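Putative Lipoprotein (PDB 5J7R) is of unknown function but carries a sporulation and spore germination domain and is probably a membrane-attached lipoprotein of Clostridium perfringens. Local coordinates at residues Asp26-Phe31 with Ile42-Ile47; Tyr58-Leu63 with Glu115-Thr120; Thr81-Phe86 with Ala93-Ser98; Ile130-Asp135 with Lys150-Glu155. All blocks are in the same frame, centred on the assembly; numbering follows the deposited sequence. Where two conformers were deposited one is given.

Contact 1: Asp26-Phe31 with Ile42-Ile47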
loop_
_atom_site.group_PDB
_atom_site.type_symbol
_atom_site.label_atom_id
_atom_site.label_comp_id
_atom_site.label_asym_id
_atom_site.label_seq_id
_atom_site.Cartn_x
_atom_site.Cartn_y
_atom_site.Cartn_z
ATOM N N ASP A 26 3.707 -9.978 -1.807
ATOM C CA ASP A 26 4.442 -10.873 -2.665
ATOM C C ASP A 26 3.600 -11.106 -3.918
ATOM O O ASP A 26 2.544 -11.706 -3.838
ATOM C CB ASP A 26 4.717 -12.168 -1.878
ATOM C CG ASP A 26 5.699 -13.080 -2.566
ATOM O OD1 ASP A 26 6.205 -12.701 -3.648
ATOM O OD2 ASP A 26 5.960 -14.179 -2.018
ATOM N N LEU A 27 4.075 -10.619 -5.063
ATOM C CA LEU A 27 3.351 -10.722 -6.324
ATOM C C LEU A 27 4.245 -11.154 -7.472
ATOM O O LEU A 27 5.439 -11.379 -7.313
ATOM C CB LEU A 27 2.864 -9.328 -6.732
ATOM C CG LEU A 27 1.949 -8.576 -5.785
ATOM C CD1 LEU A 27 1.690 -7.151 -6.265
ATOM C CD2 LEU A 27 0.638 -9.325 -5.615
ATOM N N SER A 28 3.645 -11.187 -8.653
ATOM C CA SER A 28 4.355 -11.519 -9.883
ATOM C C SER A 28 4.231 -10.492 -11.005
ATOM O O SER A 28 3.241 -9.759 -11.120
ATOM C CB SER A 28 3.989 -12.944 -10.396
ATOM O OG SER A 28 2.821 -13.436 -9.755
ATOM N N LEU A 29 5.307 -10.432 -11.778
ATOM C CA LEU A 29 5.386 -9.609 -12.960
ATOM C C LEU A 29 5.405 -10.610 -14.092
ATOM O O LEU A 29 6.191 -11.562 -14.059
ATOM C CB LEU A 29 6.659 -8.779 -13.003
ATOM C CG LEU A 29 6.802 -7.709 -11.945
ATOM C CD1 LEU A 29 8.178 -7.085 -12.088
ATOM C CD2 LEU A 29 5.705 -6.650 -12.069
ATOM N N TYR A 30 4.531 -10.412 -15.071
ATOM C CA TYR A 30 4.447 -11.307 -16.210
ATOM C C TYR A 30 5.128 -10.716 -17.413
ATOM O O TYR A 30 4.687 -9.702 -17.942
ATOM C CB TYR A 30 2.996 -11.617 -16.543
ATOM C CG TYR A 30 2.308 -12.422 -15.484
ATOM C CD1 TYR A 30 1.714 -11.807 -14.411
ATOM C CD2 TYR A 30 2.249 -13.818 -15.564
ATOM C CE1 TYR A 30 1.076 -12.538 -13.431
ATOM C CE2 TYR A 30 1.603 -14.565 -14.592
ATOM C CZ TYR A 30 1.016 -13.915 -13.525
ATOM O OH TYR A 30 0.381 -14.616 -12.534
ATOM N N PHE A 31 6.220 -11.352 -17.826
ATOM C CA PHE A 31 6.987 -10.929 -18.992
ATOM C C PHE A 31 6.813 -11.919 -20.134
ATOM O O PHE A 31 6.112 -12.924 -19.998
ATOM C CB PHE A 31 8.460 -10.747 -18.637
ATOM C CG PHE A 31 8.704 -9.602 -17.714
ATOM C CD1 PHE A 31 8.719 -8.299 -18.203
ATOM C CD2 PHE A 31 8.942 -9.809 -16.362
ATOM C CE1 PHE A 31 8.943 -7.231 -17.355
ATOM C CE2 PHE A 31 9.177 -8.743 -15.514
ATOM C CZ PHE A 31 9.179 -7.455 -16.010
ATOM N N ILE A 42 3.401 -16.083 -21.520
ATOM C CA ILE A 42 3.921 -15.192 -20.482
ATOM C C ILE A 42 4.361 -16.019 -19.269
ATOM O O ILE A 42 3.704 -16.989 -18.909
ATOM C CB ILE A 42 2.891 -14.104 -20.085
ATOM C CG1 ILE A 42 1.575 -14.729 -19.602
ATOM C CG2 ILE A 42 2.617 -13.183 -21.270
ATOM C CD1 ILE A 42 0.516 -13.723 -19.182
ATOM N N GLU A 43 5.491 -15.645 -18.679
ATOM C CA GLU A 43 6.042 -16.320 -17.495
ATOM C C GLU A 43 6.214 -15.306 -16.348
ATOM O O GLU A 43 6.490 -14.134 -16.570
ATOM C CB GLU A 43 7.342 -17.075 -17.850
ATOM C CG GLU A 43 7.113 -18.493 -18.327
ATOM C CD GLU A 43 8.364 -19.131 -18.886
ATOM O OE1 GLU A 43 8.273 -19.892 -19.880
ATOM O OE2 GLU A 43 9.448 -18.827 -18.354
ATOM N N GLN A 44 6.003 -15.767 -15.128
ATOM C CA GLN A 44 6.109 -14.921 -13.978
ATOM C C GLN A 44 7.526 -14.710 -13.510
ATOM O O GLN A 44 8.370 -15.577 -13.644
ATOM C CB GLN A 44 5.403 -15.574 -12.782
ATOM C CG GLN A 44 3.919 -15.848 -12.934
ATOM C CD GLN A 44 3.345 -16.630 -11.762
ATOM O OE1 GLN A 44 4.070 -17.353 -11.086
ATOM N NE2 GLN A 44 2.039 -16.516 -11.534
ATOM N N GLN A 45 7.737 -13.548 -12.911
ATOM C CA GLN A 45 8.990 -13.164 -12.267
ATOM C C GLN A 45 8.506 -12.535 -10.967
ATOM O O GLN A 45 7.767 -11.553 -10.982
ATOM C CB GLN A 45 9.787 -12.156 -13.067
ATOM C CG GLN A 45 11.037 -11.687 -12.339
ATOM C CD GLN A 45 11.898 -10.637 -13.092
ATOM O OE1 GLN A 45 12.142 -9.598 -12.523
ATOM N NE2 GLN A 45 12.313 -10.875 -14.358
ATOM N N GLU A 46 8.906 -13.086 -9.842
ATOM C CA GLU A 46 8.446 -12.544 -8.553
ATOM C C GLU A 46 8.911 -11.117 -8.200
ATOM O O GLU A 46 10.030 -10.716 -8.491
ATOM C CB GLU A 46 8.883 -13.528 -7.425
ATOM C CG GLU A 46 8.619 -13.034 -5.990
ATOM C CD GLU A 46 9.222 -13.899 -4.863
ATOM O OE1 GLU A 46 10.264 -14.554 -5.082
ATOM O OE2 GLU A 46 8.683 -13.885 -3.729
ATOM N N ILE A 47 8.037 -10.370 -7.534
ATOM C CA ILE A 47 8.359 -9.023 -7.046
ATOM C C ILE A 47 7.791 -8.879 -5.632
ATOM O O ILE A 47 6.626 -9.133 -5.408
ATOM C CB ILE A 47 7.885 -7.921 -8.043
ATOM C CG1 ILE A 47 8.329 -6.513 -7.603
ATOM C CG2 ILE A 47 6.377 -7.957 -8.286
ATOM C CD1 ILE A 47 8.290 -5.490 -8.721
#
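Leu27, Leu29 and Phe31 exchange paired backbone hydrogen bonds with Ile47, Gln45 and Glu43, an antiparallel hairpin whose two strands run at 142° to each other. Around Leu29 and Ile47 the packing is aliphatic: CG2 of Ile47 reaches CG of Leu29 at 3.7 Å, and the same methyl is 4.1 Å from CB of Leu27. The face of Tyr30 and Gln44 is more polar. Gln44 CG is anti to its carbonyl carbon (chi1 -61°) and the chain is extended beyond it, which lays the side chain beside Tyr30, pointing the same way. Its NE2 gives a hydrogen bond to Tyr30 OH (2.7 Å), and that oxygen lies almost in the amide plane, although ring and amide are turned 65° apart. At the CB end of the tyrosine, CD1 of Ile42 lies 4.0 Å from Tyr30 CD2. Toward the start of 26-31, Asp26 OD1 comes within 2.7 Å of Glu46 OE2, the two carboxylates nearly coplanar. A neighbouring subunit adds Gln123, whose NE2 bonds to Ser28 O. Like charges so close would favour one acid keeping its proton, probably with a raised pKa, while the Gln44 amide N-H ties the ring's end to the other strand.

Contact 2: Tyr58-Leu63 with Glu115-Thr120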
loop_
_atom_site.group_PDB
_atom_site.type_symbol
_atom_site.label_atom_id
_atom_site.label_comp_id
_atom_site.label_asym_id
_atom_site.label_seq_id
_atom_site.Cartn_x
_atom_site.Cartn_y
_atom_site.Cartn_z
ATOM N N TYR A 58 6.088 7.583 -2.850
ATOM C CA TYR A 58 5.016 8.398 -3.384
ATOM C C TYR A 58 4.965 9.758 -2.659
ATOM O O TYR A 58 4.851 10.801 -3.303
ATOM C CB TYR A 58 3.679 7.670 -3.230
ATOM C CG TYR A 58 2.520 8.382 -3.849
ATOM C CD1 TYR A 58 2.204 8.191 -5.191
ATOM C CD2 TYR A 58 1.738 9.250 -3.103
ATOM C CE1 TYR A 58 1.135 8.837 -5.778
ATOM C CE2 TYR A 58 0.664 9.916 -3.687
ATOM C CZ TYR A 58 0.369 9.703 -5.016
ATOM O OH TYR A 58 -0.686 10.341 -5.600
ATOM N N LEU A 59 5.057 9.723 -1.327
ATOM C CA LEU A 59 5.068 10.937 -0.499
ATOM C C LEU A 59 6.208 11.877 -0.869
ATOM O O LEU A 59 5.976 13.078 -1.027
ATOM C CB LEU A 59 5.137 10.597 0.999
ATOM C CG LEU A 59 3.917 9.882 1.592
ATOM C CD1 LEU A 59 4.177 9.474 3.036
ATOM C CD2 LEU A 59 2.692 10.768 1.498
ATOM N N ILE A 60 7.432 11.357 -0.999
ATOM C CA ILE A 60 8.560 12.213 -1.377
ATOM C C ILE A 60 8.326 12.798 -2.759
ATOM O O ILE A 60 8.705 13.945 -3.023
ATOM C CB ILE A 60 9.924 11.468 -1.359
ATOM C CG1 ILE A 60 10.247 10.964 0.047
ATOM C CG2 ILE A 60 11.068 12.373 -1.831
ATOM C CD1 ILE A 60 10.337 12.044 1.108
ATOM N N GLN A 61 7.697 12.016 -3.634
ATOM C CA GLN A 61 7.458 12.484 -5.008
ATOM C C GLN A 61 6.471 13.605 -4.923
ATOM O O GLN A 61 6.556 14.562 -5.669
ATOM C CB GLN A 61 6.801 11.408 -5.906
ATOM C CG GLN A 61 7.316 11.422 -7.344
ATOM C CD GLN A 61 8.743 10.932 -7.528
ATOM O OE1 GLN A 61 9.577 11.679 -8.032
ATOM N NE2 GLN A 61 9.039 9.702 -7.121
ATOM N N ALA A 62 5.497 13.444 -4.032
ATOM C CA ALA A 62 4.460 14.449 -3.842
ATOM C C ALA A 62 5.028 15.763 -3.292
ATOM O O ALA A 62 4.576 16.833 -3.679
ATOM C CB ALA A 62 3.349 13.921 -2.949
ATOM N N LEU A 63 6.014 15.674 -2.408
ATOM C CA LEU A 63 6.667 16.872 -1.854
ATOM C C LEU A 63 7.428 17.620 -2.947
ATOM O O LEU A 63 7.397 18.836 -2.996
ATOM C CB LEU A 63 7.627 16.518 -0.698
ATOM C CG LEU A 63 7.023 15.973 0.583
ATOM C CD1 LEU A 63 8.112 15.567 1.557
ATOM C CD2 LEU A 63 6.095 16.989 1.234
ATOM N N GLU A 115 12.335 19.747 8.321
ATOM C CA GLU A 115 11.197 19.449 9.194
ATOM C C GLU A 115 9.999 18.945 8.375
ATOM O O GLU A 115 9.251 18.089 8.842
ATOM C CB GLU A 115 10.793 20.661 10.038
ATOM C CG GLU A 115 11.813 21.039 11.105
ATOM C CD GLU A 115 11.409 22.245 11.948
ATOM O OE1 GLU A 115 10.451 22.934 11.569
ATOM O OE2 GLU A 115 12.064 22.523 12.982
ATOM N N GLY A 116 9.833 19.477 7.160
ATOM C CA GLY A 116 8.738 19.073 6.267
ATOM C C GLY A 116 8.881 17.640 5.758
ATOM O O GLY A 116 7.910 16.894 5.701
ATOM N N ILE A 117 10.104 17.262 5.403
ATOM C CA ILE A 117 10.391 15.916 4.939
ATOM C C ILE A 117 10.146 14.936 6.101
ATOM O O ILE A 117 9.452 13.939 5.934
ATOM C CB ILE A 117 11.828 15.803 4.390
ATOM C CG1 ILE A 117 11.967 16.695 3.152
ATOM C CG2 ILE A 117 12.150 14.364 3.992
ATOM C CD1 ILE A 117 13.384 16.830 2.625
ATOM N N ILE A 118 10.690 15.250 7.271
ATOM C CA ILE A 118 10.526 14.406 8.461
ATOM C C ILE A 118 9.077 14.265 8.871
ATOM O O ILE A 118 8.607 13.156 9.105
ATOM C CB ILE A 118 11.356 14.935 9.648
ATOM C CG1 ILE A 118 12.839 14.699 9.352
ATOM C CG2 ILE A 118 10.989 14.213 10.948
ATOM C CD1 ILE A 118 13.786 15.234 10.405
ATOM N N ALA A 119 8.364 15.380 8.946
ATOM C CA ALA A 119 6.964 15.337 9.345
ATOM C C ALA A 119 6.150 14.503 8.357
ATOM O O ALA A 119 5.234 13.792 8.755
ATOM C CB ALA A 119 6.393 16.735 9.446
ATOM N N THR A 120 6.497 14.595 7.078
ATOM C CA THR A 120 5.774 13.854 6.048
ATOM C C THR A 120 6.101 12.364 6.101
ATOM O O THR A 120 5.197 11.536 6.159
ATOM C CB THR A 120 6.097 14.394 4.654
ATOM O OG1 THR A 120 5.794 15.797 4.608
ATOM C CG2 THR A 120 5.296 13.657 3.579
#
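Leu63 and Thr120 meet tip to tip between two helices that run at 147° to each other, their axes 10.6 Å apart. The branched end of Leu63 closes on the threonine: CD2 stands 3.6 Å from Thr120 OG1, and CD1 lies 3.9 Å from Thr120 CB. The threonine methyl, anti to its backbone N, points into the opposing helix and fits between two leucines one turn apart, with CG2 4.0 Å from CB of Leu59 and equally near CD1 of Leu63. Leu59 also brings its CD1 toward the carbonyl oxygen of Thr120. On the side nearer the sheet, Ile60 and Ile117 cross at a slant and touch methyl to methyl, Ile60 CD1 to Ile117 CG2 at 4.1 Å. Both isoleucines go on to pack against Ile95 of strand 92-97, which ties the helix pair to the sheet beneath it. No hydrogen bond links the two helices here. The hydroxyl of Thr120 turns back along its own helix, donating to Gly116 O at 2.6 Å; the backbone N of Thr120 reaches the same carbonyl from the opposite face of its plane, so this oxygen is gripped twice. Thr120 OG1 is also bonded by Tyr30 N of a neighbouring subunit, whose Tyr30 packs on Leu63 and Ala119. A buried hydroxyl in an otherwise apolar seam is thus satisfied by its own helix and by another chain, while its methyl is left to serve the packing between the helices.

Contact 3: Thr81-Phe86 with Ala93-Ser98; sequences TKLLSF and AIINLS
Leu84 and Ser85 both face Asn96, so one residue of strand 92-97 fills the place opposite two of strand 83-89. The extra residue makes a hump there: Leu84 CB rides over the Asn96 amide, 3.5 Å from ND2, and its CD1 drops onto the carbonyl oxygen of Leu97 at 3.4 Å. Asn96 O sits in the hollow under the hump, taking a bond from Leu84 N (2.8 Å) and a weak one from Ser85 N. The Asn96 side chain, with CG anti to its backbone N (chi1 -175°), lies beside Ser85 and gives ND2 to Ser85 OG at 3.2 Å; that oxygen is only 2° out of the amide plane. Asn96 OD1 goes elsewhere, to Asn136 N. This is a classic beta bulge in an antiparallel hairpin, which forms one side of the mixed sheet; strand 129-134 lies along the other side of strand 92-97. On the opposite face, toward helix 51-65, Leu83 CD1 rests in the notch formed by Ile95 CG2 (4.1 Å) and Leu97 CD2 (3.9 Å). Next along, Phe86 lies alongside Ile95 and points the same way, meeting Ile95 CG1 with the edge of its ring, at CE1 (3.7 Å). Ala93 CB fits against CE1 and CZ of the same ring. Near the start of 81-86, Ser98 OG receives Lys82 N and bonds as well to Glu100 OE2.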
loop_
_atom_site.group_PDB
_atom_site.type_symbol
_atom_site.label_atom_id
_atom_site.label_comp_id
_atom_site.label_asym_id
_atom_site.label_seq_id
_atom_site.Cartn_x
_atom_site.Cartn_y
_atom_site.Cartn_z
ATOM N N THR A 81 14.120 18.788 -8.886
ATOM C CA THR A 81 14.680 17.692 -8.085
ATOM C C THR A 81 14.066 16.380 -8.534
ATOM O O THR A 81 12.896 16.321 -8.905
ATOM C CB THR A 81 14.393 17.858 -6.570
ATOM O OG1 THR A 81 14.925 19.110 -6.115
ATOM C CG2 THR A 81 15.012 16.726 -5.746
ATOM N N LYS A 82 14.861 15.327 -8.491
ATOM C CA LYS A 82 14.410 14.024 -8.906
ATOM C C LYS A 82 14.734 13.008 -7.846
ATOM O O LYS A 82 15.824 13.025 -7.290
ATOM C CB LYS A 82 15.119 13.634 -10.191
ATOM C CG LYS A 82 14.812 14.578 -11.367
ATOM C CD LYS A 82 15.525 14.118 -12.625
ATOM C CE LYS A 82 15.545 15.165 -13.722
ATOM N NZ LYS A 82 16.089 14.637 -15.004
ATOM N N LEU A 83 13.781 12.128 -7.570
ATOM C CA LEU A 83 13.983 11.076 -6.592
ATOM C C LEU A 83 14.687 9.899 -7.292
ATOM O O LEU A 83 14.104 9.247 -8.149
ATOM C CB LEU A 83 12.640 10.642 -6.004
ATOM C CG LEU A 83 12.679 9.543 -4.947
ATOM C CD1 LEU A 83 13.515 9.938 -3.752
ATOM C CD2 LEU A 83 11.276 9.234 -4.508
ATOM N N LEU A 84 15.946 9.651 -6.941
ATOM C CA LEU A 84 16.711 8.565 -7.550
ATOM C C LEU A 84 16.277 7.223 -6.989
ATOM O O LEU A 84 16.109 6.259 -7.735
ATOM C CB LEU A 84 18.209 8.780 -7.350
ATOM C CG LEU A 84 18.776 10.058 -7.981
ATOM C CD1 LEU A 84 20.242 10.207 -7.610
ATOM C CD2 LEU A 84 18.601 10.077 -9.493
ATOM N N SER A 85 16.105 7.161 -5.675
ATOM C CA SER A 85 15.663 5.935 -5.025
ATOM C C SER A 85 15.196 6.215 -3.602
ATOM O O SER A 85 15.582 7.215 -2.994
ATOM C CB SER A 85 16.774 4.882 -4.978
ATOM O OG SER A 85 17.847 5.307 -4.160
ATOM N N PHE A 86 14.371 5.311 -3.089
ATOM C CA PHE A 86 13.856 5.412 -1.746
ATOM C C PHE A 86 13.891 4.019 -1.139
ATOM O O PHE A 86 13.333 3.088 -1.713
ATOM C CB PHE A 86 12.443 5.977 -1.754
ATOM C CG PHE A 86 11.872 6.143 -0.389
ATOM C CD1 PHE A 86 12.154 7.265 0.379
ATOM C CD2 PHE A 86 11.070 5.168 0.143
ATOM C CE1 PHE A 86 11.619 7.396 1.660
ATOM C CE2 PHE A 86 10.549 5.290 1.418
ATOM C CZ PHE A 86 10.818 6.396 2.178
ATOM N N ALA A 93 14.750 5.977 6.737
ATOM C CA ALA A 93 14.325 6.155 5.362
ATOM C C ALA A 93 15.475 6.795 4.593
ATOM O O ALA A 93 15.843 7.937 4.857
ATOM C CB ALA A 93 13.097 7.034 5.301
ATOM N N ILE A 94 16.053 6.038 3.661
ATOM C CA ILE A 94 17.158 6.516 2.842
ATOM C C ILE A 94 16.534 7.190 1.640
ATOM O O ILE A 94 16.050 6.523 0.721
ATOM C CB ILE A 94 18.052 5.374 2.346
ATOM C CG1 ILE A 94 18.603 4.589 3.494
ATOM C CG2 ILE A 94 19.277 5.906 1.644
ATOM C CD1 ILE A 94 19.180 3.279 3.044
ATOM N N ILE A 95 16.559 8.513 1.646
ATOM C CA ILE A 95 15.984 9.308 0.577
ATOM C C ILE A 95 17.123 9.777 -0.302
ATOM O O ILE A 95 17.858 10.692 0.056
ATOM C CB ILE A 95 15.202 10.505 1.147
ATOM C CG1 ILE A 95 14.165 10.008 2.156
ATOM C CG2 ILE A 95 14.556 11.297 0.019
ATOM C CD1 ILE A 95 13.454 11.103 2.919
ATOM N N ASN A 96 17.237 9.158 -1.471
ATOM C CA ASN A 96 18.292 9.462 -2.412
ATOM C C ASN A 96 17.806 10.424 -3.486
ATOM O O ASN A 96 17.024 10.050 -4.355
ATOM C CB ASN A 96 18.780 8.159 -3.030
ATOM C CG ASN A 96 19.970 8.351 -3.930
ATOM O OD1 ASN A 96 20.704 9.343 -3.820
ATOM N ND2 ASN A 96 20.199 7.387 -4.807
ATOM N N LEU A 97 18.314 11.654 -3.440
ATOM C CA LEU A 97 17.918 12.713 -4.375
ATOM C C LEU A 97 19.010 13.009 -5.384
ATOM O O LEU A 97 20.140 12.566 -5.229
ATOM C CB LEU A 97 17.596 13.992 -3.591
ATOM C CG LEU A 97 16.548 13.852 -2.472
ATOM C CD1 LEU A 97 16.444 15.142 -1.678
ATOM C CD2 LEU A 97 15.182 13.440 -3.012
ATOM N N SER A 98 18.653 13.754 -6.426
ATOM C CA SER A 98 19.603 14.148 -7.464
ATOM C C SER A 98 20.325 15.424 -7.027
ATOM O O SER A 98 19.978 16.032 -6.003
ATOM C CB SER A 98 18.878 14.395 -8.785
ATOM O OG SER A 98 17.929 15.442 -8.663
#

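Contact 4: Ile130-Asp135 with Lys150-Glu155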
loop_
_atom_site.group_PDB
_atom_site.type_symbol
_atom_site.label_atom_id
_atom_site.label_comp_id
_atom_site.label_asym_id
_atom_site.label_seq_id
_atom_site.Cartn_x
_atom_site.Cartn_y
_atom_site.Cartn_z
ATOM N N ILE A 130 15.532 9.894 8.997
ATOM C CA ILE A 130 15.759 9.967 7.556
ATOM C C ILE A 130 17.243 10.191 7.310
ATOM O O ILE A 130 17.942 10.798 8.115
ATOM C CB ILE A 130 14.929 11.065 6.847
ATOM C CG1 ILE A 130 15.422 12.472 7.215
ATOM C CG2 ILE A 130 13.445 10.879 7.156
ATOM C CD1 ILE A 130 14.708 13.584 6.478
ATOM N N ASN A 131 17.708 9.665 6.191
ATOM C CA ASN A 131 19.075 9.790 5.778
ATOM C C ASN A 131 18.998 10.261 4.337
ATOM O O ASN A 131 18.651 9.492 3.444
ATOM C CB ASN A 131 19.785 8.440 5.887
ATOM C CG ASN A 131 21.257 8.509 5.519
ATOM O OD1 ASN A 131 21.856 9.577 5.474
ATOM N ND2 ASN A 131 21.847 7.356 5.270
ATOM N N ILE A 132 19.289 11.538 4.119
ATOM C CA ILE A 132 19.251 12.115 2.781
ATOM C C ILE A 132 20.596 11.927 2.103
ATOM O O ILE A 132 21.628 12.189 2.695
ATOM C CB ILE A 132 18.875 13.607 2.812
ATOM C CG1 ILE A 132 17.487 13.765 3.449
ATOM C CG2 ILE A 132 18.907 14.179 1.393
ATOM C CD1 ILE A 132 17.005 15.186 3.625
ATOM N N LEU A 133 20.552 11.459 0.862
ATOM C CA LEU A 133 21.735 11.233 0.046
ATOM C C LEU A 133 21.508 11.955 -1.256
ATOM O O LEU A 133 20.370 12.196 -1.652
ATOM C CB LEU A 133 21.934 9.745 -0.282
ATOM C CG LEU A 133 22.042 8.694 0.805
ATOM C CD1 LEU A 133 22.293 7.331 0.175
ATOM C CD2 LEU A 133 23.127 9.019 1.797
ATOM N N VAL A 134 22.598 12.278 -1.928
ATOM C CA VAL A 134 22.551 12.957 -3.202
ATOM C C VAL A 134 23.410 12.142 -4.153
ATOM O O VAL A 134 24.567 11.857 -3.848
ATOM C CB VAL A 134 23.061 14.403 -3.087
ATOM C CG1 VAL A 134 23.053 15.089 -4.445
ATOM C CG2 VAL A 134 22.206 15.174 -2.086
ATOM N N ASP A 135 22.829 11.744 -5.284
ATOM C CA ASP A 135 23.524 10.936 -6.303
ATOM C C ASP A 135 24.144 9.677 -5.697
ATOM O O ASP A 135 25.313 9.365 -5.941
ATOM C CB ASP A 135 24.590 11.762 -7.021
ATOM C CG ASP A 135 25.205 11.032 -8.218
ATOM O OD1 ASP A 135 24.706 9.970 -8.636
ATOM O OD2 ASP A 135 26.204 11.532 -8.755
ATOM N N LYS A 150 24.769 12.321 8.598
ATOM C CA LYS A 150 24.319 11.052 9.165
ATOM C C LYS A 150 22.779 11.044 9.260
ATOM O O LYS A 150 22.124 12.040 8.917
ATOM C CB LYS A 150 25.004 10.842 10.537
ATOM C CG LYS A 150 26.503 11.107 10.490
ATOM C CD LYS A 150 27.171 10.930 11.841
ATOM C CE LYS A 150 28.611 11.415 11.846
ATOM N NZ LYS A 150 29.252 11.448 13.193
ATOM N N PRO A 151 22.182 9.899 9.648
ATOM C CA PRO A 151 20.717 9.868 9.784
ATOM C C PRO A 151 20.251 10.788 10.910
ATOM O O PRO A 151 21.000 10.998 11.869
ATOM C CB PRO A 151 20.426 8.404 10.130
ATOM C CG PRO A 151 21.588 7.646 9.589
ATOM C CD PRO A 151 22.766 8.551 9.758
ATOM N N PHE A 152 19.035 11.324 10.800
ATOM C CA PHE A 152 18.504 12.236 11.821
ATOM C C PHE A 152 16.983 12.231 11.891
ATOM O O PHE A 152 16.306 11.910 10.913
ATOM C CB PHE A 152 19.006 13.671 11.573
ATOM C CG PHE A 152 18.567 14.259 10.259
ATOM C CD1 PHE A 152 19.290 14.018 9.103
ATOM C CD2 PHE A 152 17.437 15.059 10.180
ATOM C CE1 PHE A 152 18.883 14.538 7.884
ATOM C CE2 PHE A 152 17.028 15.591 8.965
ATOM C CZ PHE A 152 17.755 15.331 7.816
ATOM N N GLY A 153 16.470 12.581 13.069
ATOM C CA GLY A 153 15.035 12.667 13.333
ATOM C C GLY A 153 14.699 14.109 13.670
ATOM O O GLY A 153 15.552 14.989 13.538
ATOM N N LYS A 154 13.457 14.350 14.092
ATOM C CA LYS A 154 12.988 15.701 14.452
ATOM C C LYS A 154 13.854 16.316 15.560
ATOM O O LYS A 154 14.338 17.445 15.426
ATOM C CB LYS A 154 11.520 15.652 14.925
ATOM C CG LYS A 154 10.893 17.037 15.220
ATOM C CD LYS A 154 10.592 17.871 13.990
ATOM C CE LYS A 154 9.455 17.296 13.153
ATOM N NZ LYS A 154 9.179 18.114 11.942
ATOM N N GLU A 155 14.044 15.554 16.640
ATOM C CA GLU A 155 14.838 15.982 17.808
ATOM C C GLU A 155 16.264 16.428 17.475
ATOM O O GLU A 155 16.786 17.359 18.079
ATOM C CB GLU A 155 14.940 14.838 18.827
ATOM C CG GLU A 155 13.613 14.337 19.374
ATOM C CD GLU A 155 12.847 15.407 20.124
ATOM O OE1 GLU A 155 11.681 15.157 20.493
ATOM O OE2 GLU A 155 13.410 16.500 20.344
#
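Ile130 CG1 and Phe152 CG each stand between their own backbone N and carbonyl carbon (chi1 70° and 62°), the crowded position, which puts Ile130 CG1 and the root of the Phe152 ring on the same side of the bridge. The two side chains then cross at a slant. CG1 of Ile130 rests on one face, 4.0 Å from the ring centroid and 22° off the normal, a CH-pi contact offset toward the rim at CZ; CD1 of the same residue passes beyond the rim at CZ and CE2, 3.8 Å from CZ. Ile132 approaches differently, its CD1 near the ring plane at the edge, 4.3 Å from CZ. The backbone holds the two residues in this position: Ile130 N bonds to Phe152 O and Phe152 N to Ile130 O, both at 2.9 Å and close to straight. Together they make a single antiparallel bridge, where the loop after the strand comes back to touch the edge of strand 129-134 away from strand 92-97. Strand 129-134 closes a beta-alpha-beta crossover, since helix 107-121 connects it to its parallel neighbour 92-97. Ile118 of that helix packs on both Ile130 and Phe152, so the pair lies in the core between helix and sheet. Asn131 points to the other face, side by side with Pro151, the two CG atoms 4.2 Å apart, and Ile92 touches both residues. The CA of Pro151 also lies 3.4 Å from Ile130 O, a CA-H...O contact next to the Phe152 bond. Farther along the loop Gly153 N is bonded to Asp156 OD2.

How the contacts relate
Contacts 2, 3 and 4 build one compact body. The centre of contact 3 is about 11 Å from the centres of contact 2 and contact 4, which are themselves about 13 Å apart. Contact 3 is nested in the loop that contact 2 closes, and strands 92-97 and 129-134 join contacts 3 and 4 in one sheet, with Leu97 N 2.8 Å from Leu133 O. Contact 1 belongs to a hairpin arm, its centre 26 to 34 Å from the others, yet strand 42-50 leads into the helix of contact 2. Between subunits the two meet: the hairpin of one chain docks on the contact 2 helices of another through the bond from Tyr30 N to Thr120 OG1. A bound magnesium ion lies about 9 Å from the Phe86 side chain.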